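PDB 4H1X: phosphate-binding protein pstS 2 from Streptococcus pneumoniae, which probably serves as the solute-binding component of the PstSACB ABC transporter, capturing phosphate for import into the cell. Local coordinates for residues S123-K128 and S168-L173; E175-E180 and V184-T189. One frame throughout, in Å; residues are numbered along the deposited sequence.

Contact 1 (S123-K128 and S168-L173); sequences SFIHSK and SLMEKL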
ATOM      1  N   SER A 123      -0.004  18.018  11.276  1.00 10.71           N
ATOM      2  CA  SER A 123       0.850  19.104  10.766  0.50 11.05           C
ATOM      3  C   SER A 123       2.260  18.560  10.511  1.00 14.31           C
ATOM      4  O   SER A 123       2.872  18.859   9.485  1.00 12.36           O
ATOM      5  CB  SER A 123       0.873  20.287  11.730  0.50 14.16           C
ATOM      6  OG  SER A 123      -0.424  20.852  11.864  0.50 19.85           O
ATOM      7  N   PHE A 124       2.756  17.725  11.432  1.00 10.73           N
ATOM      8  CA  PHE A 124       4.086  17.102  11.272  1.00  9.91           C
ATOM      9  C   PHE A 124       4.089  16.207  10.029  1.00 12.03           C
ATOM     10  O   PHE A 124       5.014  16.260   9.241  1.00 10.57           O
ATOM     11  CB  PHE A 124       4.436  16.263  12.514  1.00 10.68           C
ATOM     12  CG  PHE A 124       5.758  15.541  12.323  1.00 10.63           C
ATOM     13  CD1 PHE A 124       6.969  16.224  12.456  1.00 13.06           C
ATOM     14  CD2 PHE A 124       5.790  14.216  11.886  1.00 11.24           C
ATOM     15  CE1 PHE A 124       8.182  15.577  12.249  1.00 13.31           C
ATOM     16  CE2 PHE A 124       7.013  13.583  11.623  1.00 13.75           C
ATOM     17  CZ  PHE A 124       8.199  14.269  11.810  1.00 13.03           C
ATOM     18  N   ILE A 125       3.059  15.380   9.862  1.00 10.01           N
ATOM     19  CA  ILE A 125       2.959  14.489   8.699  1.00  9.86           C
ATOM     20  C   ILE A 125       2.951  15.309   7.387  1.00 14.27           C
ATOM     21  O   ILE A 125       3.569  14.894   6.394  1.00 15.26           O
ATOM     22  CB  ILE A 125       1.709  13.603   8.807  1.00 12.09           C
ATOM     23  CG1 ILE A 125       1.839  12.583   9.973  1.00 10.96           C
ATOM     24  CG2 ILE A 125       1.453  12.867   7.457  1.00 13.27           C
ATOM     25  CD1 ILE A 125       0.477  11.802  10.304  1.00 15.31           C
ATOM     26  N   HIS A 126       2.293  16.466   7.403  1.00 13.34           N
ATOM     27  CA  HIS A 126       2.194  17.359   6.234  1.00 14.13           C
ATOM     28  C   HIS A 126       3.482  18.132   5.968  1.00 18.35           C
ATOM     29  O   HIS A 126       3.684  18.597   4.850  1.00 19.85           O
ATOM     30  CB  HIS A 126       1.019  18.340   6.424  1.00 15.02           C
ATOM     31  CG  HIS A 126      -0.308  17.687   6.197  1.00 18.48           C
ATOM     32  ND1 HIS A 126      -1.487  18.245   6.669  1.00 20.79           N
ATOM     33  CD2 HIS A 126      -0.595  16.519   5.574  1.00 20.90           C
ATOM     34  CE1 HIS A 126      -2.452  17.435   6.260  1.00 20.75           C
ATOM     35  NE2 HIS A 126      -1.961  16.380   5.608  1.00 21.03           N
ATOM     36  N   SER A 127       4.350  18.256   6.964  1.00 12.47           N
ATOM     37  CA  SER A 127       5.570  19.071   6.862  1.00 12.31           C
ATOM     38  C   SER A 127       6.619  18.499   5.913  1.00 15.66           C
ATOM     39  O   SER A 127       6.548  17.323   5.542  1.00 13.84           O
ATOM     40  CB  SER A 127       6.206  19.228   8.237  1.00 13.98           C
ATOM     41  OG  SER A 127       6.832  18.032   8.668  1.00 14.85           O
ATOM     42  N   LYS A 128       7.654  19.317   5.610  1.00 15.22           N
ATOM     43  CA  LYS A 128       8.796  18.887   4.790  1.00 15.57           C
ATOM     44  C   LYS A 128       9.458  17.663   5.461  1.00 17.63           C
ATOM     45  O   LYS A 128       9.768  16.697   4.772  1.00 15.30           O
ATOM     46  CB  LYS A 128       9.794  20.057   4.618  1.00 19.37           C
ATOM     47  CG  LYS A 128      10.882  19.790   3.575  1.00 36.52           C
ATOM     48  CD  LYS A 128      11.698  21.050   3.301  1.00 46.78           C
ATOM     49  CE  LYS A 128      12.492  20.961   2.019  1.00 57.16           C
ATOM     50  NZ  LYS A 128      13.122  22.268   1.678  1.00 70.16           N
ATOM     51  N   SER A 168       3.311   0.165   9.317  1.00 12.91           N
ATOM     52  CA  SER A 168       4.767   0.325   9.316  1.00 14.13           C
ATOM     53  C   SER A 168       5.150   1.779   9.076  1.00 15.81           C
ATOM     54  O   SER A 168       5.951   2.315   9.838  1.00 14.09           O
ATOM     55  CB  SER A 168       5.440  -0.584   8.292  1.00 17.28           C
ATOM     56  OG  SER A 168       6.842  -0.460   8.455  1.00 31.00           O
ATOM     57  N   LEU A 169       4.535   2.416   8.062  1.00 11.96           N
ATOM     58  CA  LEU A 169       4.805   3.810   7.737  1.00 11.30           C
ATOM     59  C   LEU A 169       4.382   4.735   8.891  1.00 12.68           C
ATOM     60  O   LEU A 169       5.120   5.674   9.224  1.00 11.41           O
ATOM     61  CB  LEU A 169       4.109   4.223   6.438  1.00 11.31           C
ATOM     62  CG  LEU A 169       4.310   5.712   6.055  1.00 16.08           C
ATOM     63  CD1 LEU A 169       5.814   6.066   5.890  1.00 15.98           C
ATOM     64  CD2 LEU A 169       3.529   6.063   4.809  1.00 16.36           C
HETATM   65  N   MSE A 170       3.213   4.464   9.506  1.00  9.00           N
HETATM   66  CA  MSE A 170       2.729   5.247  10.644  1.00  9.78           C
HETATM   67  C   MSE A 170       3.739   5.173  11.790  1.00 12.94           C
HETATM   68  O   MSE A 170       4.011   6.196  12.417  1.00 11.82           O
HETATM   69  CB  MSE A 170       1.348   4.739  11.083  1.00 11.16           C
HETATM   70  CG  MSE A 170       0.700   5.612  12.113  1.00 17.16           C
HETATM   71 SE   MSE A 170       0.657   7.520  11.527  0.75 21.71          SE
HETATM   72  CE  MSE A 170      -0.302   7.443  10.017  1.00 17.91           C
ATOM     73  N   GLU A 171       4.328   3.972  12.031  1.00 10.23           N
ATOM     74  CA  GLU A 171       5.349   3.765  13.061  0.50 10.94           C
ATOM     75  C   GLU A 171       6.551   4.700  12.789  1.00 13.87           C
ATOM     76  O   GLU A 171       7.032   5.363  13.707  1.00 13.26           O
ATOM     77  CB  GLU A 171       5.771   2.282  13.111  0.50 12.69           C
ATOM     78  CG  GLU A 171       4.755   1.384  13.813  0.50 19.30           C
ATOM     79  CD  GLU A 171       4.653  -0.082  13.407  0.50 35.92           C
ATOM     80  OE1 GLU A 171       5.651  -0.656  12.909  0.50 18.92           O
ATOM     81  OE2 GLU A 171       3.572  -0.670  13.638  0.50 28.26           O
ATOM     82  N   LYS A 172       7.007   4.785  11.515  1.00 11.13           N
ATOM     83  CA  LYS A 172       8.150   5.658  11.149  1.00 11.14           C
ATOM     84  C   LYS A 172       7.796   7.141  11.437  1.00 13.02           C
ATOM     85  O   LYS A 172       8.619   7.913  11.951  1.00 11.29           O
ATOM     86  CB  LYS A 172       8.550   5.474   9.660  1.00 11.37           C
ATOM     87  CG  LYS A 172       8.988   4.047   9.241  1.00 13.57           C
ATOM     88  CD  LYS A 172      10.263   3.608   9.945  1.00 14.75           C
ATOM     89  CE  LYS A 172      10.777   2.303   9.367  1.00 15.51           C
ATOM     90  NZ  LYS A 172      11.892   1.773  10.189  1.00 18.29           N
ATOM     91  N   LEU A 173       6.565   7.519  11.119  1.00 11.10           N
ATOM     92  CA  LEU A 173       6.102   8.904  11.333  1.00  9.18           C
ATOM     93  C   LEU A 173       5.997   9.200  12.823  1.00 13.05           C
ATOM     94  O   LEU A 173       6.476  10.260  13.246  1.00 11.87           O
ATOM     95  CB  LEU A 173       4.786   9.169  10.615  1.00  7.64           C
ATOM     96  CG  LEU A 173       4.900   9.258   9.071  1.00  9.40           C
ATOM     97  CD1 LEU A 173       3.542   9.082   8.403  1.00 11.13           C
ATOM     98  CD2 LEU A 173       5.548  10.616   8.609  1.00 10.35           C
TER
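Phe124 O, on the residue whose ring meets Leu173 across the contact, is gripped by two donors from Ser127: the hydroxyl OG at 2.6 Å and the backbone N at 3.1 Å. The OG bond bends to a C=O...donor angle of 135° and tilts 15° from the carbonyl plane. Ser127 is the first residue past helix 116-126 and the N-cap of helix 128-136, where its OG also bonds the N of Gly130, so one hydroxyl links the two helices at their corner. A chi1 of 176° turns the Phe124 ring away from its own backbone N, and CE2 comes 3.7 Å from Leu173 O, an oblique approach. Ile125 and Leu173 cross at about a right angle, CG1 of Ile125 standing 4.2 Å from CD1 of Leu173. The methyl CD1 of Ile125 reaches further, to 4.4 Å from CE of the selenomethionine Met170. These side-chain contacts are apolar, and all four touching residues are buried. Ile227 of strand 223-236 touches all three of Ile125, Met170 and Leu173, and Tyr149 meets the Phe124 ring edge-to-face. The end of helix 116-126 thus packs against helix 164-180 beside strand 223-236, consistent with helices packed on the sheet in an alpha/beta lobe of the periplasmic-binding-protein fold.

Contact 2 (E175-E180 and V184-T189); sequences EAYKKE and VTIDIT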
ATOM      1  N   GLU A 175       7.799   7.718  15.187  1.00 12.51           N
ATOM      2  CA  GLU A 175       9.184   7.788  15.704  1.00 13.64           C
ATOM      3  C   GLU A 175       9.763   9.178  15.502  1.00 16.12           C
ATOM      4  O   GLU A 175      10.360   9.745  16.430  1.00 15.50           O
ATOM      5  CB  GLU A 175      10.092   6.782  14.969  1.00 16.17           C
ATOM      6  CG  GLU A 175       9.860   5.316  15.254  1.00 23.20           C
ATOM      7  CD  GLU A 175      10.739   4.431  14.388  1.00 32.32           C
ATOM      8  OE1 GLU A 175      11.362   4.941  13.429  1.00 18.04           O
ATOM      9  OE2 GLU A 175      10.814   3.220  14.680  1.00 27.30           O
ATOM     10  N   ALA A 176       9.620   9.717  14.267  1.00 12.20           N
ATOM     11  CA  ALA A 176      10.178  11.037  13.929  1.00 12.84           C
ATOM     12  C   ALA A 176       9.478  12.133  14.735  1.00 15.29           C
ATOM     13  O   ALA A 176      10.143  13.042  15.218  1.00 15.27           O
ATOM     14  CB  ALA A 176      10.054  11.301  12.429  1.00 13.68           C
ATOM     15  N   TYR A 177       8.150  12.007  14.935  1.00 12.11           N
ATOM     16  CA  TYR A 177       7.390  12.980  15.713  1.00 11.98           C
ATOM     17  C   TYR A 177       7.807  12.970  17.191  1.00 18.05           C
ATOM     18  O   TYR A 177       7.957  14.041  17.780  1.00 17.58           O
ATOM     19  CB  TYR A 177       5.886  12.713  15.595  1.00 11.33           C
ATOM     20  CG  TYR A 177       5.028  13.733  16.321  1.00 11.22           C
ATOM     21  CD1 TYR A 177       4.754  14.974  15.751  1.00 11.57           C
ATOM     22  CD2 TYR A 177       4.430  13.427  17.542  1.00 12.37           C
ATOM     23  CE1 TYR A 177       3.888  15.878  16.371  1.00 12.22           C
ATOM     24  CE2 TYR A 177       3.597  14.336  18.189  1.00 13.14           C
ATOM     25  CZ  TYR A 177       3.316  15.553  17.589  1.00 18.11           C
ATOM     26  OH  TYR A 177       2.506  16.453  18.224  1.00 17.29           O
ATOM     27  N   LYS A 178       7.981  11.765  17.782  1.00 15.79           N
ATOM     28  CA  LYS A 178       8.336  11.600  19.202  1.00 16.38           C
ATOM     29  C   LYS A 178       9.760  12.076  19.484  1.00 20.80           C
ATOM     30  O   LYS A 178      10.034  12.515  20.595  1.00 21.24           O
ATOM     31  CB  LYS A 178       8.109  10.164  19.662  1.00 18.90           C
ATOM     32  CG  LYS A 178       6.598   9.844  19.725  1.00 20.91           C
ATOM     33  CD  LYS A 178       6.267   8.541  20.422  1.00 35.06           C
ATOM     34  CE  LYS A 178       6.585   7.328  19.597  1.00 45.83           C
ATOM     35  NZ  LYS A 178       6.690   6.120  20.452  1.00 54.81           N
ATOM     36  N   LYS A 179      10.623  12.103  18.463  1.00 17.84           N
ATOM     37  CA  LYS A 179      11.977  12.647  18.596  1.00 18.82           C
ATOM     38  C   LYS A 179      11.849  14.156  18.918  1.00 24.68           C
ATOM     39  O   LYS A 179      12.583  14.676  19.752  1.00 24.28           O
ATOM     40  CB  LYS A 179      12.781  12.395  17.300  1.00 19.17           C
ATOM     41  CG  LYS A 179      14.262  12.743  17.454  1.00 29.41           C
ATOM     42  CD  LYS A 179      14.975  12.760  16.120  1.00 31.58           C
ATOM     43  CE  LYS A 179      16.454  13.019  16.300  1.00 51.59           C
ATOM     44  NZ  LYS A 179      17.198  12.865  15.023  1.00 64.22           N
ATOM     45  N   GLU A 180      10.857  14.819  18.274  1.00 21.37           N
ATOM     46  CA  GLU A 180      10.577  16.245  18.449  0.50 21.32           C
ATOM     47  C   GLU A 180       9.679  16.504  19.658  1.00 22.69           C
ATOM     48  O   GLU A 180       9.712  17.594  20.212  1.00 21.29           O
ATOM     49  CB  GLU A 180       9.905  16.824  17.182  0.50 22.81           C
ATOM     50  CG  GLU A 180      10.793  16.849  15.941  0.50 33.67           C
ATOM     51  CD  GLU A 180      11.883  17.904  15.858  0.50 59.92           C
ATOM     52  OE1 GLU A 180      11.913  18.822  16.711  0.50 54.35           O
ATOM     53  OE2 GLU A 180      12.695  17.827  14.909  0.50 60.32           O
ATOM     54  N   VAL A 184       5.046  12.804  24.244  1.00 17.12           N
ATOM     55  CA  VAL A 184       3.861  12.361  23.504  1.00 15.96           C
ATOM     56  C   VAL A 184       3.945  10.867  23.314  1.00 21.21           C
ATOM     57  O   VAL A 184       4.977  10.382  22.852  1.00 20.81           O
ATOM     58  CB  VAL A 184       3.673  13.074  22.139  1.00 18.20           C
ATOM     59  CG1 VAL A 184       2.602  12.368  21.282  1.00 17.87           C
ATOM     60  CG2 VAL A 184       3.298  14.527  22.344  1.00 17.43           C
ATOM     61  N   THR A 185       2.867  10.136  23.645  1.00 15.71           N
ATOM     62  CA  THR A 185       2.864   8.699  23.393  1.00 15.54           C
ATOM     63  C   THR A 185       1.914   8.429  22.222  1.00 18.80           C
ATOM     64  O   THR A 185       0.847   9.029  22.141  1.00 16.98           O
ATOM     65  CB  THR A 185       2.528   7.879  24.640  1.00 26.48           C
ATOM     66  OG1 THR A 185       1.277   8.290  25.159  1.00 34.63           O
ATOM     67  CG2 THR A 185       3.580   8.001  25.719  1.00 26.87           C
ATOM     68  N   ILE A 186       2.321   7.574  21.300  1.00 16.11           N
ATOM     69  CA  ILE A 186       1.466   7.263  20.145  1.00 15.26           C
ATOM     70  C   ILE A 186       1.274   5.749  20.109  1.00 18.75           C
ATOM     71  O   ILE A 186       2.252   5.030  19.959  1.00 19.86           O
ATOM     72  CB  ILE A 186       2.021   7.827  18.793  1.00 17.91           C
ATOM     73  CG1 ILE A 186       2.127   9.396  18.809  1.00 18.10           C
ATOM     74  CG2 ILE A 186       1.125   7.352  17.633  1.00 19.07           C
ATOM     75  CD1 ILE A 186       2.885  10.046  17.590  1.00 23.87           C
ATOM     76  N   ASP A 187       0.030   5.280  20.260  1.00 12.86           N
ATOM     77  CA  ASP A 187      -0.344   3.872  20.159  1.00 12.54           C
ATOM     78  C   ASP A 187      -0.870   3.627  18.746  1.00 15.80           C
ATOM     79  O   ASP A 187      -1.728   4.388  18.260  1.00 15.61           O
ATOM     80  CB  ASP A 187      -1.446   3.507  21.166  1.00 15.18           C
ATOM     81  CG  ASP A 187      -1.087   3.426  22.642  1.00 28.69           C
ATOM     82  OD1 ASP A 187       0.074   3.714  22.991  1.00 28.57           O
ATOM     83  OD2 ASP A 187      -1.971   3.070  23.443  1.00 39.78           O
ATOM     84  N   ILE A 188      -0.361   2.604  18.082  1.00 11.01           N
ATOM     85  CA  ILE A 188      -0.826   2.318  16.738  1.00 10.42           C
ATOM     86  C   ILE A 188      -1.456   0.937  16.761  1.00 15.01           C
ATOM     87  O   ILE A 188      -0.756  -0.043  17.039  1.00 15.13           O
ATOM     88  CB  ILE A 188       0.334   2.423  15.719  1.00 12.85           C
ATOM     89  CG1 ILE A 188       0.935   3.856  15.714  1.00 11.98           C
ATOM     90  CG2 ILE A 188      -0.156   1.978  14.328  1.00 14.43           C
ATOM     91  CD1 ILE A 188       2.311   4.012  15.113  1.00 18.67           C
ATOM     92  N   THR A 189      -2.746   0.858  16.436  1.00 10.73           N
ATOM     93  CA  THR A 189      -3.458  -0.407  16.429  1.00 10.10           C
ATOM     94  C   THR A 189      -3.711  -0.840  15.008  1.00 14.21           C
ATOM     95  O   THR A 189      -4.356  -0.106  14.244  1.00 14.91           O
ATOM     96  CB  THR A 189      -4.764  -0.287  17.219  1.00 16.52           C
ATOM     97  OG1 THR A 189      -4.462   0.064  18.567  1.00 17.28           O
ATOM     98  CG2 THR A 189      -5.582  -1.579  17.186  1.00 14.10           C
TER
HETATM   99  O   HOH W   1       4.582   5.820  22.296  1.00 22.14           O
HETATM  100  O   HOH W   2       4.942   5.097  18.265  1.00 46.28           O
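Two different first torsions serve the strand: in Tyr177 a chi1 of -177° swings the ring to the opposite side from its backbone N, where it meets Val184 and Ile186, whereas in Lys178 a chi1 of -70° and an extended chi2 bring CG and CD to Val184 O, and a bend at chi3 then turns NZ to two waters. The tyrosine ring meets two branched side chains, each crossing it at about a right angle. CG1 of Val184 sits at the ring edge, in plane, 3.8 Å from CE2 of Tyr177, while CD1 of Ile186 approaches CD2 of Tyr177 obliquely at 3.7 Å. The phenol is fixed at its far end by a hydrogen bond from OH to Asp120, and Phe121 meets the ring edge-to-face. For Lys178 the closest approach is CD to Val184 O, 3.3 Å, a packing contact. Its charged end reaches the strand through water: water 1 accepts from Lys178 NZ at 2.8 Å and from Ile186 N at 3.0 Å. Water 2 donates to Ile186 O at 3.2 Å and accepts a weak bond from NZ. Both backbone polar groups of Ile186 are thus bridged to one ammonium, the second through a weak link, while the backbone groups of Thr185 and Asp187 pair with strand 155-162. The segment axes approach to 8.7 Å at 166°, nearly antiparallel, as expected for the helix and second strand of a beta-alpha-beta crossover (155-162, 164-180, 183-190).

Overall arrangement
Both segments of contact 1 precede those of contact 2 in the sequence, and the centres of the two contacts lie 9 Å apart. Both use helix 164-180: residues 168-173 pack against helix 116-126, and residues 175-180 against strand 183-190. The two contacts touch directly, with Phe124 CB 3.5 Å from Tyr177 CD1 and Met170 CG 3.8 Å from Ile188 CD1, so they adjoin along the helix. Contact 1 joins chain parts 40 residues apart, whereas contact 2 is local to one beta-alpha-beta unit. Together they tie that unit to the earlier helix 116-126 within one lobe, as in periplasmic binding proteins whose lobes are built from separate chain regions.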